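Local structure of uncharacterized protein (Xanthomonas campestris pv. campestris, 3HIU) at residues Gln2-Glu5 against Arg6-Trp10; Ala26-Ala29 against Ser30-Glu33; Met89-Glu92 against Val93-Gly96; Ala117-Ala121 against Gly122-Val126. The protein is of unknown function but folds as a ferritin-like four-helix bundle that pairs with a second copy of itself and holds a sodium ion in this crystal. One frame throughout, in Å; residues are numbered along the deposited sequence.

Interaction 1: residues Gln2-Glu5 against Arg6-Trp10. With EDO (1,2-ethanediol), chain R.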
loop_
_atom_site.group_PDB
_atom_site.type_symbol
_atom_site.label_atom_id
_atom_site.label_comp_id
_atom_site.label_asym_id
_atom_site.label_seq_id
_atom_site.Cartn_x
_atom_site.Cartn_y
_atom_site.Cartn_z
ATOM N N GLN B 2 3.673 -26.745 -12.964
ATOM C CA GLN B 2 3.187 -25.365 -13.018
ATOM C C GLN B 2 3.017 -24.806 -11.607
ATOM O O GLN B 2 3.106 -23.599 -11.386
ATOM C CB GLN B 2 1.858 -25.284 -13.779
ATOM C CG GLN B 2 1.332 -23.860 -13.961
ATOM C CD GLN B 2 2.327 -22.954 -14.672
ATOM O OE1 GLN B 2 2.851 -22.009 -14.085
ATOM N NE2 GLN B 2 2.599 -23.250 -15.938
ATOM N N SER B 3 2.760 -25.705 -10.663
ATOM C CA SER B 3 2.685 -25.354 -9.257
ATOM C C SER B 3 4.025 -24.807 -8.773
ATOM O O SER B 3 4.081 -23.719 -8.211
ATOM C CB SER B 3 2.270 -26.564 -8.421
ATOM O OG SER B 3 3.191 -27.627 -8.568
ATOM N N ARG B 4 5.102 -25.553 -8.992
ATOM C CA ARG B 4 6.411 -25.088 -8.555
ATOM C C ARG B 4 6.778 -23.789 -9.226
ATOM O O ARG B 4 7.290 -22.876 -8.585
ATOM C CB ARG B 4 7.511 -26.100 -8.854
ATOM C CG ARG B 4 8.901 -25.482 -8.761
ATOM C CD ARG B 4 10.002 -26.527 -8.766
ATOM N NE ARG B 4 9.948 -27.411 -7.602
ATOM C CZ ARG B 4 10.887 -28.304 -7.304
ATOM N NH1 ARG B 4 11.954 -28.418 -8.080
ATOM N NH2 ARG B 4 10.763 -29.072 -6.230
ATOM N N GLU B 5 6.527 -23.710 -10.525
ATOM C CA GLU B 5 6.979 -22.557 -11.294
ATOM C C GLU B 5 6.079 -21.322 -11.167
ATOM O O GLU B 5 6.456 -20.239 -11.605
ATOM C CB GLU B 5 7.243 -22.942 -12.758
ATOM C CG GLU B 5 8.737 -23.058 -13.144
ATOM C CD GLU B 5 9.590 -23.846 -12.147
ATOM O OE1 GLU B 5 10.330 -24.757 -12.574
ATOM O OE2 GLU B 5 9.536 -23.548 -10.936
ATOM N N ARG B 6 4.905 -21.471 -10.563
ATOM C CA ARG B 6 4.131 -20.296 -10.168
ATOM C C ARG B 6 4.625 -19.788 -8.812
ATOM O O ARG B 6 4.753 -18.588 -8.594
ATOM C CB ARG B 6 2.641 -20.609 -10.094
ATOM C CG ARG B 6 1.849 -19.557 -9.328
ATOM C CD ARG B 6 1.955 -18.210 -10.015
ATOM N NE ARG B 6 1.417 -18.287 -11.366
ATOM C CZ ARG B 6 1.678 -17.412 -12.330
ATOM N NH1 ARG B 6 1.132 -17.572 -13.530
ATOM N NH2 ARG B 6 2.484 -16.385 -12.098
ATOM N N LEU B 7 4.892 -20.721 -7.906
ATOM C CA LEU B 7 5.488 -20.429 -6.608
ATOM C C LEU B 7 6.820 -19.706 -6.828
ATOM O O LEU B 7 7.078 -18.655 -6.241
ATOM C CB LEU B 7 5.728 -21.745 -5.855
ATOM C CG LEU B 7 5.692 -21.819 -4.327
ATOM C CD1 LEU B 7 6.539 -22.978 -3.847
ATOM C CD2 LEU B 7 6.166 -20.530 -3.701
ATOM N N VAL B 8 7.659 -20.284 -7.686
ATOM C CA VAL B 8 8.940 -19.695 -8.073
ATOM C C VAL B 8 8.756 -18.307 -8.698
ATOM O O VAL B 8 9.511 -17.370 -8.405
ATOM C CB VAL B 8 9.682 -20.603 -9.071
ATOM C CG1 VAL B 8 10.863 -19.878 -9.680
ATOM C CG2 VAL B 8 10.124 -21.900 -8.390
ATOM N N LYS B 9 7.745 -18.186 -9.557
ATOM C CA LYS B 9 7.374 -16.907 -10.165
ATOM C C LYS B 9 7.091 -15.794 -9.132
ATOM O O LYS B 9 7.625 -14.685 -9.248
ATOM C CB LYS B 9 6.164 -17.112 -11.077
ATOM C CG LYS B 9 6.036 -16.087 -12.180
ATOM C CD LYS B 9 5.233 -14.889 -11.723
ATOM C CE LYS B 9 5.319 -13.746 -12.723
ATOM N NZ LYS B 9 4.848 -12.482 -12.090
ATOM N N TRP B 10 6.252 -16.094 -8.133
ATOM C CA TRP B 10 5.905 -15.133 -7.077
ATOM C C TRP B 10 7.016 -14.980 -6.055
ATOM O O TRP B 10 7.192 -13.906 -5.480
ATOM C CB TRP B 10 4.583 -15.507 -6.401
ATOM C CG TRP B 10 3.440 -15.346 -7.333
ATOM C CD1 TRP B 10 3.458 -14.673 -8.499
ATOM C CD2 TRP B 10 2.105 -15.847 -7.175
ATOM N NE1 TRP B 10 2.224 -14.722 -9.097
ATOM C CE2 TRP B 10 1.372 -15.434 -8.298
ATOM C CE3 TRP B 10 1.461 -16.601 -6.195
ATOM C CZ2 TRP B 10 0.028 -15.752 -8.475
ATOM C CZ3 TRP B 10 0.120 -16.912 -6.372
ATOM C CH2 TRP B 10 -0.578 -16.490 -7.501
HETATM C C1 EDO R . 3.728 -19.460 -14.552
HETATM O O1 EDO R . 4.955 -18.879 -14.101
HETATM C C2 EDO R . 3.301 -18.813 -15.868
HETATM O O2 EDO R . 1.999 -19.288 -16.241
#
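Arg4 and Val8 meet one turn apart on the first turns of helix 2-28, the opening helix of a ferritin-like four-helix bundle, with CG of Arg4 3.8 Å from CG2 of Val8. The tight part is the backbone between them. Val8 N reaches Arg4 O at 2.8 Å with a nearly straight N-H (166°), and Leu7 N does the same to Ser3 O at 3.1 Å. Leu7 and Val8 turn to the protein's interior, both touching Leu63, while Leu7 also lies on Leu114 of helix 94-120. Glu5 runs alongside Val8, pointing the same way; a bend at chi2 (46°) brings its OE2 to 3.1 Å from CG2 of Val8, an apolar neighbour for a carboxylate oxygen that has no polar partner in the model.

The looser, solvent side carries Gln2, Glu5 and a molecule of 1,2-ethanediol, probably from the crystallisation liquor and doubtfully placed, since it crowds the Gln2 amide. Here the helical bonds are less regular: Lys9 N sits well above the carbonyl plane of Glu5 at 3.2 Å from its O.

A separate face is covered by the second subunit. The Arg6 guanidinium forms salt bridges with Glu159 and Asp91 of that subunit, and Lys9 is bridged to the same Asp91, tying this helix start to the dimer interface. Arg6 starts with CG anti to its amide nitrogen (chi1 164°), then folds at chi2 and chi3, laying CD over one face of the Trp10 ring, 3.3 Å above its plane and offset toward the rim.

Interaction 2: residues Ala26-Ala29 against Ser30-Glu33. With EDO (1,2-ethanediol), chain P.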
loop_
_atom_site.group_PDB
_atom_site.type_symbol
_atom_site.label_atom_id
_atom_site.label_comp_id
_atom_site.label_asym_id
_atom_site.label_seq_id
_atom_site.Cartn_x
_atom_site.Cartn_y
_atom_site.Cartn_z
ATOM N N ALA B 26 16.227 2.019 3.736
ATOM C CA ALA B 26 17.595 2.481 3.957
ATOM C C ALA B 26 17.770 3.923 3.484
ATOM O O ALA B 26 18.809 4.543 3.717
ATOM C CB ALA B 26 18.589 1.566 3.255
ATOM N N ALA B 27 16.744 4.452 2.822
ATOM C CA ALA B 27 16.762 5.831 2.351
ATOM C C ALA B 27 15.750 6.720 3.074
ATOM O O ALA B 27 15.897 7.941 3.080
ATOM C CB ALA B 27 16.541 5.887 0.849
HETATM N N MSE B 28 14.721 6.124 3.671
HETATM C CA MSE B 28 13.780 6.913 4.461
HETATM C C MSE B 28 14.419 7.176 5.816
HETATM O O MSE B 28 14.182 8.212 6.441
HETATM C CB MSE B 28 12.448 6.194 4.640
HETATM C CG MSE B 28 11.247 7.128 4.738
HETATM SE SE MSE B 28 10.554 7.785 3.012
HETATM C CE MSE B 28 11.802 9.234 2.637
ATOM N N ALA B 29 15.241 6.228 6.254
ATOM C CA ALA B 29 15.988 6.355 7.497
ATOM C C ALA B 29 16.935 7.552 7.460
ATOM O O ALA B 29 17.127 8.230 8.471
ATOM C CB ALA B 29 16.759 5.079 7.778
ATOM N N SER B 30 17.515 7.813 6.289
ATOM C CA SER B 30 18.476 8.908 6.118
ATOM C C SER B 30 17.897 10.323 6.280
ATOM O O SER B 30 18.632 11.265 6.590
ATOM C CB SER B 30 19.183 8.794 4.764
ATOM O OG SER B 30 20.230 7.842 4.821
ATOM N N ARG B 31 16.590 10.472 6.079
ATOM C CA ARG B 31 15.963 11.793 6.070
ATOM C C ARG B 31 15.388 12.209 7.412
ATOM O O ARG B 31 14.938 13.338 7.560
ATOM C CB ARG B 31 14.842 11.834 5.035
ATOM C CG ARG B 31 15.287 11.641 3.600
ATOM C CD ARG B 31 14.074 11.441 2.709
ATOM N NE ARG B 31 14.308 11.868 1.333
ATOM C CZ ARG B 31 14.246 13.133 0.927
ATOM N NH1 ARG B 31 13.969 14.099 1.793
ATOM N NH2 ARG B 31 14.471 13.436 -0.344
ATOM N N ILE B 32 15.386 11.298 8.383
ATOM C CA ILE B 32 14.731 11.556 9.667
ATOM C C ILE B 32 15.605 12.313 10.667
ATOM O O ILE B 32 16.668 11.832 11.074
ATOM C CB ILE B 32 14.238 10.269 10.330
ATOM C CG1 ILE B 32 13.145 9.609 9.479
ATOM C CG2 ILE B 32 13.732 10.569 11.738
ATOM C CD1 ILE B 32 12.733 8.204 9.955
ATOM N N GLU B 33 15.133 13.490 11.071
ATOM C CA GLU B 33 15.858 14.322 12.009
ATOM C C GLU B 33 15.111 14.419 13.314
ATOM O O GLU B 33 15.704 14.690 14.345
ATOM C CB GLU B 33 16.003 15.733 11.456
ATOM C CG GLU B 33 16.306 15.805 9.978
ATOM C CD GLU B 33 16.240 17.228 9.439
ATOM O OE1 GLU B 33 15.142 17.832 9.454
ATOM O OE2 GLU B 33 17.291 17.740 8.997
HETATM C C1 EDO P . 11.194 16.043 9.550
HETATM O O1 EDO P . 9.766 16.126 9.586
HETATM C C2 EDO P . 11.653 14.603 9.368
HETATM O O2 EDO P . 12.821 14.409 10.165
#
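Met28, a selenomethionine, and Arg31 slant across one another where helix 2-28 gives way to the loop before helix 36-62. Met28 bends at chi2 (81°) and again at chi3, which swings its methyl CE back beside the Arg31 chain, although CE is modelled too close to CD of Arg31 and its exact place is doubtful. Arg31 is the clearer of the two: it leaves its backbone beside the amide nitrogen (chi1 -63°) and stays extended from CG to NE. Along the way its CG passes 3.8 Å from Ala27 O, and at the tip NH1 forms a salt bridge with Glu92; the stem thus runs past a backbone carbonyl and the head is ionic.

Ile32 takes another direction, placing CG1 3.5 Å from Met28 O. That carbonyl also receives the Arg31 amide in a weak bond of 3.3 Å, a slack turn rather than continued regular helix. Beyond it Glu33 N makes a nearly straight bond (177°) to O2 of a 1,2-ethanediol molecule at 2.6 Å; the diol, probably a crystallisation additive, is held by His34 N as well, capturing two successive amides of the loop.

Among the helices, Ile32 is the buried member, resting on Leu38 and Lys39 of helix 36-62, while Ala26 lies against Val46 of the same helix.

Interaction 3: residues Met89-Glu92 against Val93-Gly96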
loop_
_atom_site.group_PDB
_atom_site.type_symbol
_atom_site.label_atom_id
_atom_site.label_comp_id
_atom_site.label_asym_id
_atom_site.label_seq_id
_atom_site.Cartn_x
_atom_site.Cartn_y
_atom_site.Cartn_z
HETATM N N MSE B 89 10.168 23.356 5.352
HETATM C CA MSE B 89 8.768 23.016 5.125
HETATM C C MSE B 89 8.644 21.850 4.139
HETATM O O MSE B 89 7.742 21.812 3.303
HETATM C CB MSE B 89 7.976 24.246 4.653
HETATM C CG MSE B 89 8.113 24.576 3.167
HETATM SE SE MSE B 89 6.442 24.388 2.155
HETATM C CE MSE B 89 5.977 26.281 1.950
ATOM N N THR B 90 9.560 20.891 4.251
ATOM C CA THR B 90 9.496 19.683 3.433
ATOM C C THR B 90 8.489 18.669 3.988
ATOM O O THR B 90 8.356 18.490 5.201
ATOM C CB THR B 90 10.885 19.019 3.234
ATOM O OG1 THR B 90 11.478 18.713 4.503
ATOM C CG2 THR B 90 11.808 19.943 2.466
ATOM N N ASP B 91 7.790 18.011 3.070
ATOM C CA ASP B 91 6.687 17.121 3.393
ATOM C C ASP B 91 7.182 15.682 3.481
ATOM O O ASP B 91 6.443 14.792 3.916
ATOM C CB ASP B 91 5.661 17.199 2.261
ATOM C CG ASP B 91 4.241 17.320 2.756
ATOM O OD1 ASP B 91 4.031 17.456 3.981
ATOM O OD2 ASP B 91 3.330 17.290 1.899
ATOM N N GLU B 92 8.427 15.456 3.064
ATOM C CA GLU B 92 8.874 14.112 2.690
ATOM C C GLU B 92 8.728 13.050 3.788
ATOM O O GLU B 92 8.644 11.861 3.486
ATOM C CB GLU B 92 10.307 14.133 2.134
ATOM C CG GLU B 92 11.399 13.913 3.173
ATOM C CD GLU B 92 12.059 15.203 3.615
ATOM O OE1 GLU B 92 11.888 16.223 2.913
ATOM O OE2 GLU B 92 12.750 15.195 4.660
ATOM N N VAL B 93 8.682 13.481 5.050
ATOM C CA VAL B 93 8.593 12.544 6.177
ATOM C C VAL B 93 7.163 12.070 6.492
ATOM O O VAL B 93 6.960 10.892 6.786
ATOM C CB VAL B 93 9.241 13.118 7.456
ATOM C CG1 VAL B 93 8.255 14.015 8.201
ATOM C CG2 VAL B 93 9.727 11.989 8.362
ATOM N N THR B 94 6.186 12.977 6.440
ATOM C CA THR B 94 4.784 12.606 6.625
ATOM C C THR B 94 4.368 11.650 5.516
ATOM O O THR B 94 3.673 10.658 5.742
ATOM C CB THR B 94 3.843 13.844 6.621
ATOM O OG1 THR B 94 2.482 13.414 6.536
ATOM C CG2 THR B 94 4.116 14.731 5.433
ATOM N N LYS B 95 4.819 11.951 4.309
ATOM C CA LYS B 95 4.411 11.188 3.148
ATOM C C LYS B 95 5.260 9.941 2.987
ATOM O O LYS B 95 4.902 9.044 2.239
ATOM C CB LYS B 95 4.470 12.063 1.897
ATOM C CG LYS B 95 3.526 13.266 1.955
ATOM C CD LYS B 95 2.160 12.868 2.513
ATOM C CE LYS B 95 1.113 13.948 2.275
ATOM N NZ LYS B 95 -0.229 13.543 2.781
ATOM N N GLY B 96 6.384 9.886 3.691
ATOM C CA GLY B 96 7.216 8.695 3.690
ATOM C C GLY B 96 6.587 7.648 4.581
ATOM O O GLY B 96 6.592 6.458 4.279
#
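Asp91 meets Thr94 and Lys95 at the start of helix 94-120. From its CB, a chi1 of -135°, away from a staggered position, swings CG and the carboxylate over Thr94 and Lys95. CG and OD1 both approach the Thr94 methyl CG2, the two side chains slanting across each other, but that methyl is modelled too close to Asp91 O and its exact approach is doubtful. OD2 lies on the Lys95 side, 4.0 Å from both CG and CE of that chain, yet 5.2 Å from NZ of Lys95, too far for a salt bridge. The polar partners of Asp91 are instead on the second subunit, where Trp10 and Lys9 bind the carboxylate, and Lys95 turns its ammonium to a cation-pi contact with that Trp10.

This is the entry to the third long helix of a ferritin-like bundle, following a partly disordered connection from helix 36-62. Near the helix start Lys95 N is hydrogen-bonded to Asp91 O at 3.3 Å with an N-H angle of 166°, although that oxygen is placed with less certainty. Thr94 holds CG2 between its backbone nitrogen and carbonyl carbon, with OG1 anti to the nitrogen (chi1 169°). Behind them, Thr94 rests on Val152 and Asp91 on Phe155 of helix 124-159.

Glu92 folds back toward Thr90, whose OG1 gives OE1 of Glu92 a weak hydrogen bond of 3.0 Å.

Interaction 4: residues Ala117-Ala121 against Gly122-Val126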
loop_
_atom_site.group_PDB
_atom_site.type_symbol
_atom_site.label_atom_id
_atom_site.label_comp_id
_atom_site.label_asym_id
_atom_site.label_seq_id
_atom_site.Cartn_x
_atom_site.Cartn_y
_atom_site.Cartn_z
ATOM N N ALA B 117 0.230 -20.083 -2.894
ATOM C CA ALA B 117 0.962 -20.727 -3.988
ATOM C C ALA B 117 1.933 -21.783 -3.457
ATOM O O ALA B 117 2.331 -22.697 -4.187
ATOM C CB ALA B 117 1.708 -19.694 -4.838
ATOM N N ALA B 118 2.323 -21.643 -2.192
ATOM C CA ALA B 118 3.154 -22.645 -1.536
ATOM C C ALA B 118 2.309 -23.828 -1.052
ATOM O O ALA B 118 2.659 -24.986 -1.268
ATOM C CB ALA B 118 3.922 -22.023 -0.375
ATOM N N ARG B 119 1.195 -23.537 -0.391
ATOM C CA ARG B 119 0.322 -24.602 0.072
ATOM C C ARG B 119 -0.111 -25.479 -1.099
ATOM O O ARG B 119 0.109 -26.701 -1.091
ATOM C CB ARG B 119 -0.872 -24.037 0.849
ATOM C CG ARG B 119 -0.495 -23.676 2.284
ATOM C CD ARG B 119 -1.624 -23.057 3.089
ATOM N NE ARG B 119 -1.138 -22.635 4.405
ATOM C CZ ARG B 119 -1.796 -21.825 5.232
ATOM N NH1 ARG B 119 -2.980 -21.334 4.888
ATOM N NH2 ARG B 119 -1.263 -21.498 6.404
ATOM N N SER B 120 -0.704 -24.845 -2.111
ATOM C CA SER B 120 -1.134 -25.534 -3.331
ATOM C C SER B 120 -0.020 -26.393 -3.952
ATOM O O SER B 120 -0.285 -27.451 -4.524
ATOM C CB SER B 120 -1.680 -24.521 -4.354
ATOM O OG SER B 120 -1.556 -24.991 -5.688
ATOM N N ALA B 121 1.223 -25.929 -3.831
ATOM C CA ALA B 121 2.380 -26.636 -4.378
ATOM C C ALA B 121 2.881 -27.717 -3.419
ATOM O O ALA B 121 3.814 -28.458 -3.740
ATOM C CB ALA B 121 3.500 -25.656 -4.709
ATOM N N GLY B 122 2.259 -27.794 -2.246
ATOM C CA GLY B 122 2.648 -28.759 -1.238
ATOM C C GLY B 122 4.057 -28.528 -0.736
ATOM O O GLY B 122 4.724 -29.458 -0.283
ATOM N N GLU B 123 4.519 -27.286 -0.840
ATOM C CA GLU B 123 5.788 -26.886 -0.248
ATOM C C GLU B 123 5.468 -26.232 1.080
ATOM O O GLU B 123 5.356 -25.011 1.173
ATOM C CB GLU B 123 6.533 -25.893 -1.148
ATOM C CG GLU B 123 7.056 -26.461 -2.465
ATOM C CD GLU B 123 8.299 -27.329 -2.303
ATOM O OE1 GLU B 123 8.875 -27.367 -1.195
ATOM O OE2 GLU B 123 8.701 -27.975 -3.296
ATOM N N GLN B 124 5.300 -27.037 2.118
ATOM C CA GLN B 124 4.868 -26.491 3.394
ATOM C C GLN B 124 5.959 -25.703 4.131
ATOM O O GLN B 124 5.652 -24.817 4.917
ATOM C CB GLN B 124 4.268 -27.587 4.276
ATOM C CG GLN B 124 2.968 -28.178 3.730
ATOM C CD GLN B 124 1.797 -27.204 3.784
ATOM O OE1 GLN B 124 1.824 -26.218 4.524
ATOM N NE2 GLN B 124 0.756 -27.485 3.002
ATOM N N GLU B 125 7.225 -26.018 3.874
ATOM C CA GLU B 125 8.339 -25.274 4.465
ATOM C C GLU B 125 8.426 -23.873 3.872
ATOM O O GLU B 125 8.648 -22.911 4.596
ATOM C CB GLU B 125 9.677 -25.996 4.255
ATOM C CG GLU B 125 9.826 -27.314 5.000
ATOM C CD GLU B 125 9.334 -28.519 4.202
ATOM O OE1 GLU B 125 8.769 -28.336 3.099
ATOM O OE2 GLU B 125 9.519 -29.659 4.682
ATOM N N VAL B 126 8.275 -23.767 2.553
ATOM C CA VAL B 126 8.225 -22.470 1.887
ATOM C C VAL B 126 7.092 -21.642 2.491
ATOM O O VAL B 126 7.265 -20.471 2.796
ATOM C CB VAL B 126 8.018 -22.614 0.354
ATOM C CG1 VAL B 126 7.956 -21.248 -0.307
ATOM C CG2 VAL B 126 9.135 -23.429 -0.254
#
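Ala118 is joined to Glu123 by the hydrogen bond that closes the end of helix 94-120: Glu123 N donates a hydrogen bond to Ala118 O at 3.0 Å, 148° at the hydrogen. Just inside it, Gly122 N bonds to Arg119 O at 2.7 Å, coming from well above that carbonyl plane. With Gly122 at positive phi (63°), these two bonds back into the last turn make a Schellman motif, and the chain reverses so sharply that Glu123 already occupies the N-cap position of helix 124-159.

Side chains fill in around this tight turn. On the inner side, the methyl of Ala118 packs on CG1 of Val126 at 4.1 Å, bridging the end of one helix and the first turn of the next. On the outer side, Arg119 and Gln124 cross at about a right angle, with CG of Arg119 4.1 Å from NE2 of Gln124. Gln124 bends at chi2 (-69°) to bring its amide there, while Arg119 runs on extended to a salt bridge with Glu131.

Farther out, helices 2-28 and 36-62 support the turn. Leu7 lies against both Glu123 and Val126, Cys59 and Leu62 touch Val126, and Ala121 meets Ser3. The Glu123 carboxylate has a long, weak ion pair with Arg4.

The hairpin is therefore closed chiefly by backbone chemistry: carbonyls left over at the helix terminus are satisfied by Gly122 and Glu123 amides, while the side chains add apolar packing inside and an ionic tie outside.

The four contacts occupy the two ends of one long bundle. Interactions 1 and 4 share an end, their centres 10 Å apart, and touch where Trp10 CE3 meets Ala117 CB at 3.4 Å. Interactions 2 and 3 pair at the other end, 11 Å between centres, joined by Arg31 NH1 to Glu92 OE1 at 3.2 Å. About 39 Å separates the centres of interactions 1 and 3 within a chain, but the dimer brings them together, because residues of one meet the other across the subunit interface. The sodium ion, sited at Thr49 and Gln52, lies between the ends, about 11 Å from the side chain of Ala26 in interaction 2.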